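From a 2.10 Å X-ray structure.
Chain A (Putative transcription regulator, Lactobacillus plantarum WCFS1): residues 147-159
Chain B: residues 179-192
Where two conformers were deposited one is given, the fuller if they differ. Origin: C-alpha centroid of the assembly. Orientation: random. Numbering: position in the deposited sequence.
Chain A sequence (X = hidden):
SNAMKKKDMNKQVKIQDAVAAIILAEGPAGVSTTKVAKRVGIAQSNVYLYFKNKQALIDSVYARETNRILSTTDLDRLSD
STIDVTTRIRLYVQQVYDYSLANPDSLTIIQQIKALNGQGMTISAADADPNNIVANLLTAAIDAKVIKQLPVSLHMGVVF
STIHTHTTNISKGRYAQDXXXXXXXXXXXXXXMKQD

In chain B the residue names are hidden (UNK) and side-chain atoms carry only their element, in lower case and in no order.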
# COMPACT_ATOMS: atom_id res chain seq x y z
N ILE A 147 18.72 0.12 13.24
CA ILE A 147 17.57 -0.56 12.64
C ILE A 147 18.06 -1.78 11.84
O ILE A 147 19.27 -1.91 11.58
CB ILE A 147 16.71 0.41 11.79
CG1 ILE A 147 17.49 0.83 10.53
CG2 ILE A 147 16.19 1.58 12.67
CD1 ILE A 147 16.78 1.86 9.60
N LYS A 148 17.13 -2.67 11.51
CA LYS A 148 17.44 -3.94 10.86
C LYS A 148 18.23 -3.85 9.56
O LYS A 148 18.05 -2.92 8.76
CB LYS A 148 16.14 -4.71 10.60
CG LYS A 148 15.42 -5.15 11.90
CD LYS A 148 14.20 -6.03 11.61
CE LYS A 148 13.60 -6.67 12.86
NZ LYS A 148 12.92 -5.58 13.68
N GLN A 149 19.11 -4.83 9.32
CA GLN A 149 19.86 -4.89 8.05
C GLN A 149 18.92 -5.34 6.95
O GLN A 149 19.03 -6.46 6.46
CB GLN A 149 21.07 -5.86 8.14
CG GLN A 149 22.02 -5.56 9.27
CD GLN A 149 22.67 -4.19 9.12
OE1 GLN A 149 22.66 -3.39 10.06
NE2 GLN A 149 23.20 -3.91 7.91
N LEU A 150 17.95 -4.50 6.60
CA LEU A 150 17.01 -4.80 5.56
C LEU A 150 16.98 -3.61 4.63
O LEU A 150 17.41 -2.51 5.01
CB LEU A 150 15.61 -5.03 6.16
CG LEU A 150 15.38 -6.34 6.94
CD1 LEU A 150 14.03 -6.32 7.64
CD2 LEU A 150 15.51 -7.56 6.01
N PRO A 151 16.44 -3.80 3.42
CA PRO A 151 16.43 -2.72 2.45
C PRO A 151 15.70 -1.50 2.95
O PRO A 151 14.69 -1.58 3.70
CB PRO A 151 15.72 -3.31 1.23
CG PRO A 151 15.76 -4.79 1.41
CD PRO A 151 15.80 -5.04 2.89
N VAL A 152 16.22 -0.35 2.53
CA VAL A 152 15.59 0.91 2.86
C VAL A 152 14.12 0.90 2.46
O VAL A 152 13.31 1.47 3.14
CB VAL A 152 16.34 2.06 2.20
CG1 VAL A 152 15.54 3.35 2.35
CG2 VAL A 152 17.71 2.17 2.82
N SER A 153 13.78 0.22 1.36
CA SER A 153 12.40 0.23 0.85
C SER A 153 11.47 -0.52 1.81
O SER A 153 10.27 -0.21 1.86
CB SER A 153 12.32 -0.41 -0.56
OG SER A 153 12.84 -1.73 -0.54
N LEU A 154 12.01 -1.50 2.55
CA LEU A 154 11.20 -2.22 3.54
C LEU A 154 10.88 -1.40 4.79
O LEU A 154 9.77 -1.46 5.31
CB LEU A 154 11.85 -3.55 3.96
CG LEU A 154 11.95 -4.75 3.01
CD1 LEU A 154 11.78 -6.11 3.75
CD2 LEU A 154 11.01 -4.68 1.93
N HIS A 155 11.87 -0.66 5.27
CA HIS A 155 11.71 0.33 6.32
C HIS A 155 10.73 1.45 5.95
O HIS A 155 9.80 1.75 6.72
CB HIS A 155 13.07 0.91 6.69
CG HIS A 155 13.91 -0.04 7.50
ND1 HIS A 155 15.07 -0.63 7.01
CD2 HIS A 155 13.75 -0.50 8.76
CE1 HIS A 155 15.59 -1.42 7.94
NE2 HIS A 155 14.80 -1.35 9.01
N MSE A 156 10.96 2.07 4.78
CA MSE A 156 10.02 3.04 4.19
C MSE A 156 8.61 2.47 4.08
O MSE A 156 7.64 3.11 4.45
CB MSE A 156 10.50 3.44 2.78
CG MSE A 156 11.71 4.37 2.77
SE MSE A 156 11.29 6.00 3.75
CE MSE A 156 10.11 6.87 2.43
N GLY A 157 8.54 1.25 3.58
CA GLY A 157 7.27 0.53 3.34
C GLY A 157 6.44 0.34 4.60
O GLY A 157 5.22 0.60 4.59
N VAL A 158 7.06 -0.10 5.69
CA VAL A 158 6.35 -0.28 6.95
C VAL A 158 5.81 1.05 7.53
O VAL A 158 4.67 1.09 8.04
CB VAL A 158 7.17 -1.11 8.00
CG1 VAL A 158 8.42 -0.36 8.51
CG2 VAL A 158 6.29 -1.42 9.20
N VAL A 159 6.62 2.11 7.46
CA VAL A 159 6.22 3.45 7.84
C VAL A 159 5.01 3.89 7.04
O VAL A 159 3.98 4.29 7.60
CB VAL A 159 7.39 4.45 7.62
CG1 VAL A 159 6.91 5.97 7.85
CG2 VAL A 159 8.52 4.13 8.54
N UNK B 179 18.92 -13.18 -1.55
CA UNK B 179 19.57 -12.17 -0.69
C UNK B 179 19.03 -12.31 0.76
O UNK B 179 19.81 -12.38 1.71
c UNK B 179 19.38 -10.75 -1.26
c UNK B 179 20.07 -9.58 -0.48
c UNK B 179 21.60 -9.63 -0.40
n UNK B 179 22.16 -8.86 0.52
o UNK B 179 22.26 -10.36 -1.16
N UNK B 180 17.72 -12.40 0.91
CA UNK B 180 17.10 -12.54 2.22
C UNK B 180 16.34 -13.86 2.32
O UNK B 180 15.91 -14.43 1.29
c UNK B 180 16.87 -9.23 1.25
c UNK B 180 17.57 -8.05 1.16
c UNK B 180 16.91 -10.02 2.42
c UNK B 180 17.67 -9.58 3.49
o UNK B 180 18.99 -6.43 2.18
c UNK B 180 16.17 -11.35 2.49
c UNK B 180 18.38 -8.36 3.42
c UNK B 180 18.31 -7.61 2.26
N UNK B 181 16.26 -14.36 3.56
CA UNK B 181 15.49 -15.55 3.92
C UNK B 181 14.11 -15.13 4.45
O UNK B 181 13.90 -13.95 4.79
o UNK B 181 16.30 -15.47 6.18
c UNK B 181 16.15 -16.34 5.07
c UNK B 181 17.53 -16.94 4.69
N UNK B 182 13.18 -16.09 4.53
CA UNK B 182 11.90 -15.86 5.21
C UNK B 182 12.15 -15.38 6.66
O UNK B 182 11.54 -14.40 7.12
c UNK B 182 8.57 -17.46 8.05
c UNK B 182 8.80 -16.09 5.67
c UNK B 182 7.68 -15.91 6.48
c UNK B 182 7.58 -16.61 7.66
c UNK B 182 9.80 -16.97 6.05
c UNK B 182 11.02 -17.13 5.21
c UNK B 182 9.69 -17.63 7.25
N UNK B 183 13.08 -16.05 7.35
CA UNK B 183 13.57 -15.60 8.68
C UNK B 183 13.86 -14.09 8.72
O UNK B 183 13.45 -13.40 9.66
N UNK B 184 14.56 -13.56 7.73
CA UNK B 184 14.95 -12.13 7.76
C UNK B 184 13.72 -11.20 7.67
O UNK B 184 13.61 -10.18 8.38
o UNK B 184 17.76 -12.65 7.88
c UNK B 184 17.26 -12.50 6.75
c UNK B 184 15.91 -11.80 6.62
o UNK B 184 17.84 -12.88 5.70
N UNK B 185 12.83 -11.53 6.75
CA UNK B 185 11.66 -10.70 6.49
C UNK B 185 10.64 -10.90 7.63
O UNK B 185 10.05 -9.93 8.11
c UNK B 185 9.73 -10.18 4.82
c UNK B 185 12.05 -11.01 3.99
c UNK B 185 12.73 -9.66 3.81
c UNK B 185 11.01 -11.07 5.13
N UNK B 186 10.43 -12.15 8.04
CA UNK B 186 9.54 -12.46 9.17
C UNK B 186 9.93 -11.73 10.45
O UNK B 186 9.06 -11.36 11.26
c UNK B 186 7.59 -15.26 12.54
c UNK B 186 8.32 -14.33 10.40
c UNK B 186 6.99 -13.99 10.12
c UNK B 186 9.43 -13.97 9.42
c UNK B 186 8.61 -14.95 11.62
c UNK B 186 6.25 -14.95 12.24
c UNK B 186 5.94 -14.31 11.04
N UNK B 187 11.22 -11.53 10.67
CA UNK B 187 11.61 -10.80 11.88
C UNK B 187 11.00 -9.38 11.94
O UNK B 187 10.53 -8.95 12.98
o UNK B 187 15.71 -9.55 12.74
c UNK B 187 13.58 -10.40 13.46
c UNK B 187 13.11 -10.77 12.02
n UNK B 187 15.68 -10.94 14.51
c UNK B 187 15.08 -10.26 13.54
N UNK B 188 10.97 -8.68 10.82
CA UNK B 188 10.34 -7.37 10.78
C UNK B 188 8.84 -7.52 11.03
O UNK B 188 8.25 -6.76 11.79
c UNK B 188 10.57 -6.72 9.41
se UNK B 188 10.16 -4.48 7.56
c UNK B 188 9.69 -5.46 9.16
c UNK B 188 11.57 -3.34 8.25
N UNK B 189 8.23 -8.50 10.38
CA UNK B 189 6.79 -8.66 10.42
C UNK B 189 6.33 -9.07 11.80
O UNK B 189 5.41 -8.46 12.35
c UNK B 189 4.78 -10.02 9.60
c UNK B 189 6.29 -10.02 6.73
c UNK B 189 6.49 -9.04 7.93
c UNK B 189 6.28 -9.67 9.33
N UNK B 190 6.98 -10.09 12.38
CA UNK B 190 6.62 -10.53 13.73
C UNK B 190 6.95 -9.49 14.82
O UNK B 190 6.20 -9.35 15.79
c UNK B 190 7.81 -12.81 16.39
n UNK B 190 7.08 -13.34 17.45
c UNK B 190 7.29 -11.88 14.04
c UNK B 190 5.61 -12.80 15.81
c UNK B 190 5.75 -13.35 17.11
c UNK B 190 4.34 -12.72 15.24
c UNK B 190 3.25 -13.16 15.99
c UNK B 190 6.93 -12.46 15.36
c UNK B 190 4.65 -13.79 17.85
c UNK B 190 3.42 -13.67 17.27
N UNK B 191 8.07 -8.78 14.67
CA UNK B 191 8.40 -7.72 15.63
C UNK B 191 7.28 -6.67 15.59
O UNK B 191 6.83 -6.19 16.63
o UNK B 191 12.08 -7.43 15.44
c UNK B 191 10.95 -7.86 15.75
c UNK B 191 9.73 -7.05 15.28
o UNK B 191 10.80 -8.89 16.44
N UNK B 192 6.83 -6.34 14.37
CA UNK B 192 5.72 -5.40 14.19
C UNK B 192 4.46 -5.83 14.93
O UNK B 192 3.88 -5.06 15.70
c UNK B 192 5.45 -5.17 12.70
O HOH W 1 18.14 -9.23 8.19

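Position 179 of chain B carries three carbons in a row, the third bearing one oxygen and one nitrogen, and touches nothing on chain A: a carboxamide of this length is Gln179(B). Position 180 has one carbon leading to a six-carbon ring that bears an oxygen. The ring meets Leu150(A), Pro151(A) and the backbone oxygen of Gln149(A). A phenol reached through one carbon is Tyr180(B); its CD1 lies 3.9 Å from Leu150(A) CD2, and its CZ lies 3.6 Å from Pro151(A) CD.

At 181 one carbon carries an oxygen and a carbon, out of reach of chain A, which gives Thr181(B). It stands right before the helix and caps it. Position 182 is a carbon and a bare six-carbon ring, far from the partner: Phe182(B). Position 183 has no side-chain atoms and is Gly183(B).

Position 184 shows two carbons, the second carrying two oxygens, with its CB 4.3 Å from Leu150(A) CD2. A carboxylate this short is Asp184(B). Its N donates to Thr181(B) OG1 at 3.0 Å, while Thr181(B) N donates to Asp184(B) OD2, also at 3.0 Å; this reciprocal pair fastens the helix start just where chain A's loop passes.

Four carbons at 185, forked at the first with one arm two carbons long, identify Ile185(B). CB points sideways, but the end comes nearer, and CD1 lies 3.7 Å from Leu154(A) CD1 and 4.1 Å from Leu150(A) CD2. Position 186, a carbon and a plain six-carbon ring without contact, is Phe186(B).

Position 187 repeats the pattern of three carbons ending in oxygen and nitrogen, here beside Lys148(A). It is Gln187(B), extended in t, t, with OE1 3.6 Å from Lys148(A) CE.

Position 188 is an unbranched run of two carbons, selenium and a carbon, which only selenomethionine explains: Met188(B). It points toward chain A and has the largest covered area of either stretch. Its CB lies 3.9 Å from Leu150(A) CD1, its SE 4.1 Å from Leu154(A) CB, and its CE sits over one face of the His155(A) ring, 4.0 Å from the centroid, a CH-pi contact.

Position 189, four carbons forked at the first with one longer arm, has its CB pointing away: Ile189(B). Fused five- and six-membered rings holding eight carbons and one nitrogen make 190 Trp190(B), out of reach. Position 191 has two carbons and two oxygens facing an ammonium; it is Asp191(B), whose OD2 accepts from Lys148(A) NZ at 2.7 Å in a salt bridge. The single carbon at 192 points toward chain A but makes no contact there; it is Ala192(B).

The rule is a long, unbranched side chain reaching across a wide gap. The helix axes approach no closer than 12.0 Å, running 24° from parallel, and Met188(B) reaches across to Leu154(A), His155(A) and Val158(A). Leu150(A), in the preceding loop, joins Tyr180(B), Ile185(B) and Met188(B), while the salt bridge adds a charged tie beside this apolar patch.

Chain B 179-192: QYTFGDIFQMIWDA
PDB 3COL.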